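Local coordinates for GGDEF and EAL domain-containing protein (Vibrio cholerae O1 str. 2010EL-1786, PDB 6PWK) that binds the second messenger cyclic di-GMP and probably acts as a LapD-type receptor in the control of large adhesins and biofilm formation, at residues Lys213-Glu218 with Pro351-Leu356; Tyr251-Val256 with Ile271-Gly276; Phe303-Gly308 with Ala329-Asp334. One frame throughout, in Å; residues are numbered along the deposited sequence.

Contact 1. Residues Lys213-Glu218 with Pro351-Leu356; sequences KTFHRE and PKYVKL. With MG (magnesium ion), chain E.
Strands 214-218 and 353-356, which meet through Phe215, His216 and Tyr353, run at 62° to each other with axes 10.9 Å apart at closest, a spacing that only side chains bridge. The aromatic cluster is built around the ring of Tyr353. His216 brings its CE1 edge over one face of that ring, toward the rim, and CE1 lies 3.6 Å from Tyr353 CZ in an edge-to-face stack whose planes stand at 73°. Phe215 adds an offset edge-to-face pair, with its CE2 3.7 Å from Tyr353 CD2. Such cross-connections are what a closed barrel makes possible: in the EAL domain, a modified TIM barrel, strands that are not neighbours in the sheet face one another over the interior. Nearer the metal the contact turns polar. Lys355 bends at chi3 (-61°), which sets the course of CE, and its NZ meets His216 tip to tip, donating to His216 NE2 at 3.1 Å. The same ammonium makes a salt bridge with Glu218, NZ approaching OE1 from above the carboxylate plane at 3.1 Å. The other oxygen, Glu218 OE2, binds the magnesium ion at 2.3 Å. Gln410 hydrogen-bonds to both Glu218 and Lys355, while Glu304 takes a salt bridge from Lys355 and a hydrogen bond with Tyr353 OH. On the far edge of the imidazole, His216 ND1 is hydrogen-bonded to His302.

Contact 2. Residues Tyr251-Val256 with Ile271-Gly276; sequences YVIERV and INIAQG. With MG (magnesium ion), chain E; C2E (9,9'-[(2R,3R,3aS,5S,7aR,9R,10R,10aS,12S,14aR)-3,5,10,12-tetrahydroxy-5,12-dioxidooctahydro-2H,7H-difuro[3,2-d:3',2'-j][1,3,7,9,2,8]tetraoxadiphosphacyclododecine-2,9-diyl]bis(2-amino-1,9-dihydro-6H-purin-6-one)), chain C.
Ile271 rests against Val252, Ile253 and Val256, packing helix 245-261 on strand 269-272 in the outer layer of the EAL barrel. The helix belongs to the connection between strand 214-225 and the parallel strand 269-272, so it lies against the strand it leads into. No hydrogen bond crosses between the two segments, and the cohesion is apolar. Val256 and Ile271 reach toward each other tip to tip, CG1 of Val256 lying 3.6 Å from CD1 of Ile271. With CG1 beside the backbone N (chi1 -55°), the isoleucine turns its other branch, CG2, to Ile253 CG1, at 4.0 Å, and to Val252 CG1. Ile253 crosses Ile273 at about a right angle, with the two CD1 methyls in contact at 3.9 Å. Leu301 and Phe303 of the next strand, with Trp286 and Ile287 of helix 281-292, continue this packing.

Polar and ligand contacts lie beside the apolar ones. Asn272 is one of the magnesium ligands, and its backbone O is 3.3 Å from N21 of a cyclic di-GMP guanine. Ala274, at the N-cap of the following helix, has its backbone N hydrogen-bonded to Asp249. From the helix, Val252 reaches the same base, with CG1 3.9 Å from guanine O61.

Contact 3. Residues Phe303-Gly308 with Ala329-Asp334; sequences FEIPEG and ADFGVD. With MG (magnesium ion), chain E; C2E (9,9'-[(2R,3R,3aS,5S,7aR,9R,10R,10aS,12S,14aR)-3,5,10,12-tetrahydroxy-5,12-dioxidooctahydro-2H,7H-difuro[3,2-d:3',2'-j][1,3,7,9,2,8]tetraoxadiphosphacyclododecine-2,9-diyl]bis(2-amino-1,9-dihydro-6H-purin-6-one)), chain C.
Phe303, Glu304 and Ile305 pair with Phe331, Gly332 and Val333 as parallel neighbours in the EAL barrel, their short axes approaching to 4.6 Å at an angle of 32°. The tight part is the backbone ladder. Phe303 N donates to Asp330 O, and Phe303 O accepts from Gly332 N at 2.9 Å. Ile305 continues the pattern, its N donating to Gly332 O while its O receives Asp334 N at 2.9 Å. Where the ladder ends, the chain turns a corner at Asp334, whose CG is anti to the backbone N (chi1 -156°), on the side of Glu304 CG. Glu304 OE1 binds magnesium at 2.2 Å, and its other oxygen, OE2, is held by Lys355 and Tyr353 of the next strand. Asp334 grips the same ion with both oxygens, OD1 at 2.4 Å and OD2 at 2.3 Å. The two side chains cross at about a right angle, carboxylate planes 56° apart, with Glu304 OE1 3.1 Å from Asp334 OD1 because both bind the ion. O2P of cyclic di-GMP, Glu218 and Asn272 supply the remaining ligands.

On the other face of the sheet the packing is apolar. Ile305 CD1 touches Phe331 CB at 4.0 Å, and Ala329 CB lies in plane at the edge of the Phe303 ring. Glu307 CB packs on Val333 CG1, its carboxylate held by Tyr345. The looser side is that of Asp330 and Pro306, both partly exposed. Asp330 points away from the partner strand; its OD1 accepts the N-H of Phe331 and salt-bridges Arg325. Pro306 meets Asp334 CB through its CA, its ring starting away. Helix 314-326 packs on Phe303, Ala329 and Phe331, and Phe310 of helix 307-312 on Ile305, Phe331 and Val333, while strands 269-272 and 353-356 flank the pair.

How the contacts relate
The three contacts show how a barrel gathers one metal site from several strands. Strands 214-225, 269-272, 301-305, 330-336 and 353-356 follow one another in the sheet, and Glu218, Asn272, Glu304 and Asp334 all reach the magnesium ion, which cyclic di-GMP O2P binds at 2.1 Å. Contacts 1 and 3, with centres about 10 Å apart, meet at Lys355 NZ and Glu304 OE2, 2.6 Å apart, and where Tyr353 CZ rests 3.5 Å from Gly332 CA. Contacts 2 and 3, centres about 11 Å apart, share backbone bonding, with Glu304 N 2.7 Å from Ile271 O. Contacts 1 and 2 have centres about 16 Å apart. Along the chain, contact 1 encloses both others.

Contact 1. Residues Lys213-Glu218 with Pro351-Leu356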
loop_
_atom_site.group_PDB
_atom_site.type_symbol
_atom_site.label_atom_id
_atom_site.label_comp_id
_atom_site.label_asym_id
_atom_site.label_seq_id
_atom_site.Cartn_x
_atom_site.Cartn_y
_atom_site.Cartn_z
ATOM N N LYS A 213 20.558 -26.503 -28.366
ATOM C CA LYS A 213 19.291 -26.773 -27.701
ATOM C C LYS A 213 18.663 -25.469 -27.226
ATOM O O LYS A 213 19.298 -24.686 -26.513
ATOM C CB LYS A 213 19.507 -27.727 -26.526
ATOM C CG LYS A 213 18.327 -27.857 -25.564
ATOM C CD LYS A 213 18.555 -27.048 -24.290
ATOM C CE LYS A 213 17.528 -27.385 -23.219
ATOM N NZ LYS A 213 16.130 -27.151 -23.675
ATOM N N THR A 214 17.414 -25.236 -27.621
ATOM C CA THR A 214 16.702 -24.012 -27.266
ATOM C C THR A 214 16.014 -24.212 -25.918
ATOM O O THR A 214 15.095 -25.028 -25.792
ATOM C CB THR A 214 15.705 -23.628 -28.359
ATOM O OG1 THR A 214 14.776 -22.660 -27.853
ATOM C CG2 THR A 214 14.953 -24.852 -28.875
ATOM N N PHE A 215 16.475 -23.475 -24.904
ATOM C CA PHE A 215 15.851 -23.542 -23.586
ATOM C C PHE A 215 14.443 -22.959 -23.625
ATOM O O PHE A 215 13.467 -23.633 -23.277
ATOM C CB PHE A 215 16.722 -22.805 -22.564
ATOM C CG PHE A 215 16.274 -22.985 -21.141
ATOM C CD1 PHE A 215 16.706 -24.070 -20.397
ATOM C CD2 PHE A 215 15.428 -22.065 -20.545
ATOM C CE1 PHE A 215 16.299 -24.239 -19.088
ATOM C CE2 PHE A 215 15.016 -22.228 -19.235
ATOM C CZ PHE A 215 15.453 -23.316 -18.506
ATOM N N HIS A 216 14.323 -21.704 -24.050
ATOM C CA HIS A 216 13.026 -21.088 -24.286
ATOM C C HIS A 216 13.223 -19.899 -25.216
ATOM O O HIS A 216 14.350 -19.534 -25.560
ATOM C CB HIS A 216 12.343 -20.669 -22.974
ATOM C CG HIS A 216 13.093 -19.637 -22.183
ATOM N ND1 HIS A 216 13.132 -19.645 -20.806
ATOM C CD2 HIS A 216 13.807 -18.553 -22.571
ATOM C CE1 HIS A 216 13.850 -18.621 -20.380
ATOM N NE2 HIS A 216 14.271 -17.941 -21.432
ATOM N N ARG A 217 12.108 -19.296 -25.615
ATOM C CA ARG A 217 12.103 -18.048 -26.368
ATOM C C ARG A 217 11.449 -16.973 -25.516
ATOM O O ARG A 217 10.267 -17.087 -25.172
ATOM C CB ARG A 217 11.367 -18.203 -27.700
ATOM C CG ARG A 217 12.223 -18.743 -28.829
ATOM C CD ARG A 217 11.412 -18.906 -30.101
ATOM N NE ARG A 217 11.301 -20.309 -30.482
ATOM C CZ ARG A 217 12.193 -20.951 -31.229
ATOM N NH1 ARG A 217 13.265 -20.312 -31.680
ATOM N NH2 ARG A 217 12.016 -22.231 -31.525
ATOM N N GLU A 218 12.212 -15.939 -25.174
ATOM C CA GLU A 218 11.672 -14.829 -24.403
ATOM C C GLU A 218 10.836 -13.923 -25.295
ATOM O O GLU A 218 11.213 -13.625 -26.432
ATOM C CB GLU A 218 12.796 -14.026 -23.747
ATOM C CG GLU A 218 12.302 -12.874 -22.887
ATOM C CD GLU A 218 13.414 -12.205 -22.107
ATOM O OE1 GLU A 218 14.593 -12.559 -22.322
ATOM O OE2 GLU A 218 13.110 -11.323 -21.275
ATOM N N PRO A 351 14.214 -21.344 -8.329
ATOM C CA PRO A 351 13.711 -21.044 -9.674
ATOM C C PRO A 351 14.193 -22.076 -10.679
ATOM O O PRO A 351 15.211 -22.746 -10.492
ATOM C CB PRO A 351 14.287 -19.660 -9.971
ATOM C CG PRO A 351 15.522 -19.585 -9.146
ATOM C CD PRO A 351 15.225 -20.359 -7.889
ATOM N N LYS A 352 13.431 -22.198 -11.769
ATOM C CA LYS A 352 13.817 -23.120 -12.833
ATOM C C LYS A 352 15.100 -22.664 -13.515
ATOM O O LYS A 352 15.931 -23.492 -13.905
ATOM C CB LYS A 352 12.686 -23.252 -13.855
ATOM C CG LYS A 352 12.952 -24.271 -14.953
ATOM C CD LYS A 352 11.770 -24.378 -15.905
ATOM C CE LYS A 352 11.925 -25.560 -16.848
ATOM N NZ LYS A 352 10.718 -25.757 -17.698
ATOM N N TYR A 353 15.280 -21.354 -13.659
ATOM C CA TYR A 353 16.473 -20.809 -14.287
ATOM C C TYR A 353 16.799 -19.464 -13.657
ATOM O O TYR A 353 16.000 -18.888 -12.916
ATOM C CB TYR A 353 16.296 -20.661 -15.801
ATOM C CG TYR A 353 15.224 -19.672 -16.201
ATOM C CD1 TYR A 353 15.528 -18.332 -16.404
ATOM C CD2 TYR A 353 13.910 -20.080 -16.382
ATOM C CE1 TYR A 353 14.552 -17.424 -16.771
ATOM C CE2 TYR A 353 12.927 -19.180 -16.750
ATOM C CZ TYR A 353 13.254 -17.854 -16.944
ATOM O OH TYR A 353 12.279 -16.954 -17.310
ATOM N N VAL A 354 17.992 -18.969 -13.969
ATOM C CA VAL A 354 18.408 -17.619 -13.609
ATOM C C VAL A 354 19.008 -16.974 -14.849
ATOM O O VAL A 354 19.960 -17.505 -15.434
ATOM C CB VAL A 354 19.407 -17.605 -12.436
ATOM C CG1 VAL A 354 18.692 -17.915 -11.131
ATOM C CG2 VAL A 354 20.533 -18.606 -12.664
ATOM N N LYS A 355 18.432 -15.853 -15.272
ATOM C CA LYS A 355 18.952 -15.081 -16.392
ATOM C C LYS A 355 19.817 -13.961 -15.828
ATOM O O LYS A 355 19.319 -13.101 -15.095
ATOM C CB LYS A 355 17.817 -14.526 -17.251
ATOM C CG LYS A 355 18.252 -14.068 -18.634
ATOM C CD LYS A 355 17.057 -13.899 -19.562
ATOM C CE LYS A 355 16.309 -15.211 -19.742
ATOM N NZ LYS A 355 15.195 -15.092 -20.724
ATOM N N LEU A 356 21.106 -13.986 -16.157
ATOM C CA LEU A 356 22.059 -13.066 -15.552
ATOM C C LEU A 356 21.697 -11.616 -15.850
ATOM O O LEU A 356 21.085 -11.300 -16.873
ATOM C CB LEU A 356 23.472 -13.356 -16.056
ATOM C CG LEU A 356 24.149 -14.623 -15.537
ATOM C CD1 LEU A 356 25.432 -14.890 -16.307
ATOM C CD2 LEU A 356 24.433 -14.493 -14.052
HETATM MG MG MG E . 13.607 -10.621 -19.144
#

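Contact 2. Residues Tyr251-Val256 with Ile271-Gly276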
loop_
_atom_site.group_PDB
_atom_site.type_symbol
_atom_site.label_atom_id
_atom_site.label_comp_id
_atom_site.label_asym_id
_atom_site.label_seq_id
_atom_site.Cartn_x
_atom_site.Cartn_y
_atom_site.Cartn_z
ATOM N N TYR A 251 -2.762 -8.896 -20.698
ATOM C CA TYR A 251 -2.953 -8.894 -22.145
ATOM C C TYR A 251 -1.860 -9.696 -22.841
ATOM O O TYR A 251 -2.142 -10.502 -23.736
ATOM C CB TYR A 251 -2.988 -7.459 -22.671
ATOM C CG TYR A 251 -3.029 -7.371 -24.180
ATOM C CD1 TYR A 251 -4.223 -7.528 -24.872
ATOM C CD2 TYR A 251 -1.872 -7.134 -24.913
ATOM C CE1 TYR A 251 -4.264 -7.450 -26.252
ATOM C CE2 TYR A 251 -1.903 -7.056 -26.292
ATOM C CZ TYR A 251 -3.101 -7.214 -26.956
ATOM O OH TYR A 251 -3.138 -7.135 -28.329
ATOM N N VAL A 252 -0.603 -9.486 -22.440
ATOM C CA VAL A 252 0.507 -10.213 -23.048
ATOM C C VAL A 252 0.365 -11.710 -22.805
ATOM O O VAL A 252 0.566 -12.522 -23.716
ATOM C CB VAL A 252 1.848 -9.677 -22.515
ATOM C CG1 VAL A 252 3.000 -10.551 -22.993
ATOM C CG2 VAL A 252 2.049 -8.230 -22.947
ATOM N N ILE A 253 0.006 -12.099 -21.578
ATOM C CA ILE A 253 -0.148 -13.518 -21.260
ATOM C C ILE A 253 -1.265 -14.133 -22.091
ATOM O O ILE A 253 -1.139 -15.256 -22.594
ATOM C CB ILE A 253 -0.392 -13.705 -19.751
ATOM C CG1 ILE A 253 0.851 -13.310 -18.956
ATOM C CG2 ILE A 253 -0.777 -15.144 -19.445
ATOM C CD1 ILE A 253 0.633 -13.290 -17.460
ATOM N N GLU A 254 -2.374 -13.408 -22.256
ATOM C CA GLU A 254 -3.464 -13.905 -23.090
ATOM C C GLU A 254 -3.006 -14.102 -24.529
ATOM O O GLU A 254 -3.262 -15.148 -25.134
ATOM C CB GLU A 254 -4.654 -12.946 -23.027
ATOM C CG GLU A 254 -5.454 -13.033 -21.738
ATOM C CD GLU A 254 -6.548 -11.987 -21.661
ATOM O OE1 GLU A 254 -6.498 -11.013 -22.442
ATOM O OE2 GLU A 254 -7.458 -12.138 -20.819
ATOM N N ARG A 255 -2.309 -13.108 -25.089
ATOM C CA ARG A 255 -1.858 -13.204 -26.475
ATOM C C ARG A 255 -0.852 -14.334 -26.656
ATOM O O ARG A 255 -0.873 -15.037 -27.673
ATOM C CB ARG A 255 -1.258 -11.873 -26.925
ATOM C CG ARG A 255 -2.253 -10.723 -26.940
ATOM C CD ARG A 255 -3.140 -10.760 -28.176
ATOM N NE ARG A 255 -2.523 -10.079 -29.312
ATOM C CZ ARG A 255 -1.855 -10.692 -30.283
ATOM N NH1 ARG A 255 -1.715 -12.011 -30.269
ATOM N NH2 ARG A 255 -1.330 -9.985 -31.274
ATOM N N VAL A 256 0.035 -14.528 -25.678
ATOM C CA VAL A 256 1.016 -15.607 -25.768
ATOM C C VAL A 256 0.331 -16.966 -25.703
ATOM O O VAL A 256 0.670 -17.884 -26.460
ATOM C CB VAL A 256 2.080 -15.452 -24.666
ATOM C CG1 VAL A 256 2.919 -16.713 -24.554
ATOM C CG2 VAL A 256 2.965 -14.248 -24.952
ATOM N N ILE A 271 7.747 -15.259 -20.485
ATOM C CA ILE A 271 6.952 -14.037 -20.413
ATOM C C ILE A 271 7.487 -13.181 -19.275
ATOM O O ILE A 271 7.573 -13.639 -18.129
ATOM C CB ILE A 271 5.462 -14.347 -20.206
ATOM C CG1 ILE A 271 4.950 -15.292 -21.293
ATOM C CG2 ILE A 271 4.652 -13.060 -20.191
ATOM C CD1 ILE A 271 3.491 -15.655 -21.130
ATOM N N ASN A 272 7.842 -11.935 -19.586
ATOM C CA ASN A 272 8.265 -10.999 -18.552
ATOM C C ASN A 272 7.064 -10.520 -17.743
ATOM O O ASN A 272 5.987 -10.263 -18.288
ATOM C CB ASN A 272 8.982 -9.798 -19.171
ATOM C CG ASN A 272 10.302 -10.170 -19.815
ATOM O OD1 ASN A 272 11.303 -10.384 -19.130
ATOM N ND2 ASN A 272 10.315 -10.236 -21.141
ATOM N N ILE A 273 7.258 -10.400 -16.432
ATOM C CA ILE A 273 6.229 -9.917 -15.519
ATOM C C ILE A 273 6.798 -8.736 -14.745
ATOM O O ILE A 273 7.894 -8.831 -14.180
ATOM C CB ILE A 273 5.757 -11.017 -14.548
ATOM C CG1 ILE A 273 5.297 -12.259 -15.316
ATOM C CG2 ILE A 273 4.640 -10.497 -13.656
ATOM C CD1 ILE A 273 4.080 -12.031 -16.186
ATOM N N ALA A 274 6.062 -7.631 -14.717
ATOM C CA ALA A 274 6.501 -6.472 -13.956
ATOM C C ALA A 274 6.275 -6.698 -12.463
ATOM O O ALA A 274 5.455 -7.521 -12.050
ATOM C CB ALA A 274 5.767 -5.213 -14.417
ATOM N N GLN A 275 7.026 -5.952 -11.648
ATOM C CA GLN A 275 6.898 -6.095 -10.201
ATOM C C GLN A 275 5.543 -5.602 -9.711
ATOM O O GLN A 275 4.923 -6.232 -8.846
ATOM C CB GLN A 275 8.029 -5.350 -9.491
ATOM C CG GLN A 275 7.893 -5.329 -7.973
ATOM C CD GLN A 275 9.151 -4.850 -7.275
ATOM O OE1 GLN A 275 10.245 -4.903 -7.835
ATOM N NE2 GLN A 275 9.000 -4.381 -6.042
ATOM N N GLY A 276 5.063 -4.482 -10.256
ATOM C CA GLY A 276 3.777 -3.944 -9.850
ATOM C C GLY A 276 2.609 -4.870 -10.111
ATOM O O GLY A 276 1.559 -4.722 -9.477
HETATM MG MG MG E . 13.607 -10.621 -19.144
HETATM P P1 C2E C . 14.635 -7.472 -20.521
HETATM O O2P C2E C . 14.073 -8.602 -19.701
HETATM O O1P C2E C . 16.070 -7.358 -20.093
HETATM O "O5'" C2E C . 14.705 -7.852 -22.112
HETATM C "C5'" C2E C . 15.921 -7.706 -22.767
HETATM C "C4'" C2E C . 15.885 -6.321 -23.470
HETATM O "O4'" C2E C . 17.034 -6.060 -24.020
HETATM C "C3'" C2E C . 14.906 -6.331 -24.658
HETATM O "O3'" C2E C . 14.702 -5.047 -25.003
HETATM C "C2'" C2E C . 15.780 -6.984 -25.739
HETATM O "O2'" C2E C . 15.205 -6.726 -27.089
HETATM C "C1'" C2E C . 16.851 -6.253 -25.611
HETATM N N9 C2E C . 18.135 -6.729 -26.059
HETATM C C8 C2E C . 17.841 -8.043 -26.212
HETATM N N7 C2E C . 18.980 -8.651 -26.631
HETATM C C5 C2E C . 19.943 -7.740 -26.720
HETATM C C6 C2E C . 21.429 -7.785 -27.118
HETATM O O6 C2E C . 21.956 -8.793 -27.449
HETATM N N1 C2E C . 22.205 -6.582 -27.100
HETATM C C2 C2E C . 21.630 -5.321 -26.710
HETATM N N2 C2E C . 22.374 -4.066 -26.672
HETATM N N3 C2E C . 20.225 -5.316 -26.335
HETATM C C4 C2E C . 19.409 -6.557 -26.354
HETATM P P11 C2E C . 13.093 -4.659 -25.114
HETATM O O21 C2E C . 12.290 -5.289 -26.221
HETATM O O11 C2E C . 13.037 -3.176 -25.376
HETATM O O5A C2E C . 12.578 -4.948 -23.572
HETATM C C5A C2E C . 13.022 -3.972 -22.669
HETATM C C4A C2E C . 12.443 -4.221 -21.336
HETATM O O4A C2E C . 11.154 -4.010 -21.373
HETATM C C3A C2E C . 12.667 -5.829 -20.886
HETATM O O3A C2E C . 13.981 -5.990 -20.173
HETATM C C2A C2E C . 11.740 -6.096 -20.132
HETATM O O2A C2E C . 12.115 -5.772 -18.710
HETATM C C1A C2E C . 10.508 -5.163 -20.637
HETATM N N91 C2E C . 9.704 -5.845 -21.419
HETATM C C81 C2E C . 9.825 -6.142 -22.722
HETATM N N71 C2E C . 8.734 -6.860 -23.048
HETATM C C51 C2E C . 7.973 -6.992 -21.966
HETATM C C61 C2E C . 6.639 -7.692 -21.730
HETATM O O61 C2E C . 6.124 -8.243 -22.636
HETATM N N11 C2E C . 6.022 -7.683 -20.439
HETATM C C21 C2E C . 6.660 -7.008 -19.344
HETATM N N21 C2E C . 6.029 -7.001 -18.033
HETATM N N31 C2E C . 7.942 -6.342 -19.581
HETATM C C41 C2E C . 8.578 -6.355 -20.932
#

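Contact 3. Residues Phe303-Gly308 with Ala329-Asp334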
loop_
_atom_site.group_PDB
_atom_site.type_symbol
_atom_site.label_atom_id
_atom_site.label_comp_id
_atom_site.label_asym_id
_atom_site.label_seq_id
_atom_site.Cartn_x
_atom_site.Cartn_y
_atom_site.Cartn_z
ATOM N N PHE A 303 7.596 -17.931 -16.578
ATOM C CA PHE A 303 7.323 -16.576 -16.118
ATOM C C PHE A 303 8.615 -15.953 -15.605
ATOM O O PHE A 303 9.188 -16.424 -14.619
ATOM C CB PHE A 303 6.240 -16.571 -15.039
ATOM C CG PHE A 303 4.867 -16.871 -15.568
ATOM C CD1 PHE A 303 4.104 -15.876 -16.155
ATOM C CD2 PHE A 303 4.343 -18.151 -15.491
ATOM C CE1 PHE A 303 2.843 -16.148 -16.649
ATOM C CE2 PHE A 303 3.080 -18.430 -15.983
ATOM C CZ PHE A 303 2.330 -17.428 -16.563
ATOM N N GLU A 304 9.071 -14.900 -16.279
ATOM C CA GLU A 304 10.326 -14.240 -15.938
ATOM C C GLU A 304 10.038 -13.154 -14.909
ATOM O O GLU A 304 9.390 -12.148 -15.218
ATOM C CB GLU A 304 10.991 -13.668 -17.187
ATOM C CG GLU A 304 12.506 -13.617 -17.101
ATOM C CD GLU A 304 13.176 -13.795 -18.451
ATOM O OE1 GLU A 304 13.500 -12.778 -19.099
ATOM O OE2 GLU A 304 13.371 -14.956 -18.870
ATOM N N ILE A 305 10.520 -13.355 -13.692
ATOM C CA ILE A 305 10.245 -12.474 -12.560
ATOM C C ILE A 305 11.515 -11.695 -12.241
ATOM O O ILE A 305 12.580 -12.306 -12.096
ATOM C CB ILE A 305 9.770 -13.266 -11.328
ATOM C CG1 ILE A 305 8.505 -14.058 -11.668
ATOM C CG2 ILE A 305 9.526 -12.336 -10.158
ATOM C CD1 ILE A 305 8.053 -14.988 -10.568
ATOM N N PRO A 306 11.452 -10.368 -12.127
ATOM C CA PRO A 306 12.663 -9.600 -11.819
ATOM C C PRO A 306 13.195 -9.940 -10.436
ATOM O O PRO A 306 12.443 -10.287 -9.523
ATOM C CB PRO A 306 12.189 -8.141 -11.892
ATOM C CG PRO A 306 10.904 -8.182 -12.663
ATOM C CD PRO A 306 10.283 -9.497 -12.315
ATOM N N GLU A 307 14.519 -9.836 -10.292
ATOM C CA GLU A 307 15.147 -10.123 -9.006
ATOM C C GLU A 307 14.637 -9.194 -7.912
ATOM O O GLU A 307 14.567 -9.591 -6.743
ATOM C CB GLU A 307 16.668 -10.023 -9.133
ATOM C CG GLU A 307 17.416 -10.181 -7.818
ATOM C CD GLU A 307 18.909 -10.332 -8.013
ATOM O OE1 GLU A 307 19.392 -11.484 -8.051
ATOM O OE2 GLU A 307 19.599 -9.298 -8.134
ATOM N N GLY A 308 14.265 -7.963 -8.270
ATOM C CA GLY A 308 13.733 -7.039 -7.283
ATOM C C GLY A 308 12.483 -7.550 -6.595
ATOM O O GLY A 308 12.221 -7.201 -5.441
ATOM N N ALA A 329 3.034 -24.628 -14.631
ATOM C CA ALA A 329 3.991 -23.731 -15.254
ATOM C C ALA A 329 5.220 -23.607 -14.355
ATOM O O ALA A 329 5.349 -24.307 -13.344
ATOM C CB ALA A 329 3.337 -22.378 -15.539
ATOM N N ASP A 330 6.133 -22.712 -14.724
ATOM C CA ASP A 330 7.345 -22.501 -13.946
ATOM C C ASP A 330 7.776 -21.046 -14.093
ATOM O O ASP A 330 7.145 -20.260 -14.806
ATOM C CB ASP A 330 8.451 -23.468 -14.379
ATOM C CG ASP A 330 9.355 -23.867 -13.231
ATOM O OD1 ASP A 330 9.422 -23.111 -12.239
ATOM O OD2 ASP A 330 9.996 -24.935 -13.321
ATOM N N PHE A 331 8.866 -20.692 -13.413
ATOM C CA PHE A 331 9.301 -19.304 -13.352
ATOM C C PHE A 331 10.820 -19.236 -13.264
ATOM O O PHE A 331 11.489 -20.210 -12.909
ATOM C CB PHE A 331 8.670 -18.573 -12.160
ATOM C CG PHE A 331 9.066 -19.138 -10.823
ATOM C CD1 PHE A 331 10.168 -18.645 -10.142
ATOM C CD2 PHE A 331 8.337 -20.167 -10.250
ATOM C CE1 PHE A 331 10.535 -19.167 -8.917
ATOM C CE2 PHE A 331 8.698 -20.691 -9.025
ATOM C CZ PHE A 331 9.799 -20.191 -8.357
ATOM N N GLY A 332 11.354 -18.054 -13.582
ATOM C CA GLY A 332 12.773 -17.786 -13.477
ATOM C C GLY A 332 13.021 -16.366 -13.006
ATOM O O GLY A 332 12.086 -15.595 -12.786
ATOM N N VAL A 333 14.304 -16.037 -12.856
ATOM C CA VAL A 333 14.742 -14.731 -12.373
ATOM C C VAL A 333 15.350 -13.961 -13.537
ATOM O O VAL A 333 16.073 -14.533 -14.361
ATOM C CB VAL A 333 15.747 -14.868 -11.212
ATOM C CG1 VAL A 333 16.061 -13.503 -10.614
ATOM C CG2 VAL A 333 15.196 -15.810 -10.153
ATOM N N ASP A 334 15.059 -12.661 -13.605
ATOM C CA ASP A 334 15.408 -11.856 -14.771
ATOM C C ASP A 334 16.671 -11.023 -14.575
ATOM O O ASP A 334 17.568 -11.053 -15.422
ATOM C CB ASP A 334 14.229 -10.947 -15.142
ATOM C CG ASP A 334 14.245 -10.539 -16.605
ATOM O OD1 ASP A 334 15.188 -10.925 -17.328
ATOM O OD2 ASP A 334 13.307 -9.833 -17.035
HETATM MG MG MG E . 13.607 -10.621 -19.144
HETATM P P1 C2E C . 14.635 -7.472 -20.521
HETATM O O2P C2E C . 14.073 -8.602 -19.701
HETATM O O1P C2E C . 16.070 -7.358 -20.093
HETATM O "O5'" C2E C . 14.705 -7.852 -22.112
HETATM C "C5'" C2E C . 15.921 -7.706 -22.767
HETATM C "C4'" C2E C . 15.885 -6.321 -23.470
HETATM O "O4'" C2E C . 17.034 -6.060 -24.020
HETATM C "C3'" C2E C . 14.906 -6.331 -24.658
HETATM O "O3'" C2E C . 14.702 -5.047 -25.003
HETATM C "C2'" C2E C . 15.780 -6.984 -25.739
HETATM O "O2'" C2E C . 15.205 -6.726 -27.089
HETATM C "C1'" C2E C . 16.851 -6.253 -25.611
HETATM N N9 C2E C . 18.135 -6.729 -26.059
HETATM C C8 C2E C . 17.841 -8.043 -26.212
HETATM N N7 C2E C . 18.980 -8.651 -26.631
HETATM C C5 C2E C . 19.943 -7.740 -26.720
HETATM C C6 C2E C . 21.429 -7.785 -27.118
HETATM O O6 C2E C . 21.956 -8.793 -27.449
HETATM N N1 C2E C . 22.205 -6.582 -27.100
HETATM C C2 C2E C . 21.630 -5.321 -26.710
HETATM N N2 C2E C . 22.374 -4.066 -26.672
HETATM N N3 C2E C . 20.225 -5.316 -26.335
HETATM C C4 C2E C . 19.409 -6.557 -26.354
HETATM P P11 C2E C . 13.093 -4.659 -25.114
HETATM O O21 C2E C . 12.290 -5.289 -26.221
HETATM O O11 C2E C . 13.037 -3.176 -25.376
HETATM O O5A C2E C . 12.578 -4.948 -23.572
HETATM C C5A C2E C . 13.022 -3.972 -22.669
HETATM C C4A C2E C . 12.443 -4.221 -21.336
HETATM O O4A C2E C . 11.154 -4.010 -21.373
HETATM C C3A C2E C . 12.667 -5.829 -20.886
HETATM O O3A C2E C . 13.981 -5.990 -20.173
HETATM C C2A C2E C . 11.740 -6.096 -20.132
HETATM O O2A C2E C . 12.115 -5.772 -18.710
HETATM C C1A C2E C . 10.508 -5.163 -20.637
HETATM N N91 C2E C . 9.704 -5.845 -21.419
HETATM C C81 C2E C . 9.825 -6.142 -22.722
HETATM N N71 C2E C . 8.734 -6.860 -23.048
HETATM C C51 C2E C . 7.973 -6.992 -21.966
HETATM C C61 C2E C . 6.639 -7.692 -21.730
HETATM O O61 C2E C . 6.124 -8.243 -22.636
HETATM N N11 C2E C . 6.022 -7.683 -20.439
HETATM C C21 C2E C . 6.660 -7.008 -19.344
HETATM N N21 C2E C . 6.029 -7.001 -18.033
HETATM N N31 C2E C . 7.942 -6.342 -19.581
HETATM C C41 C2E C . 8.578 -6.355 -20.932
#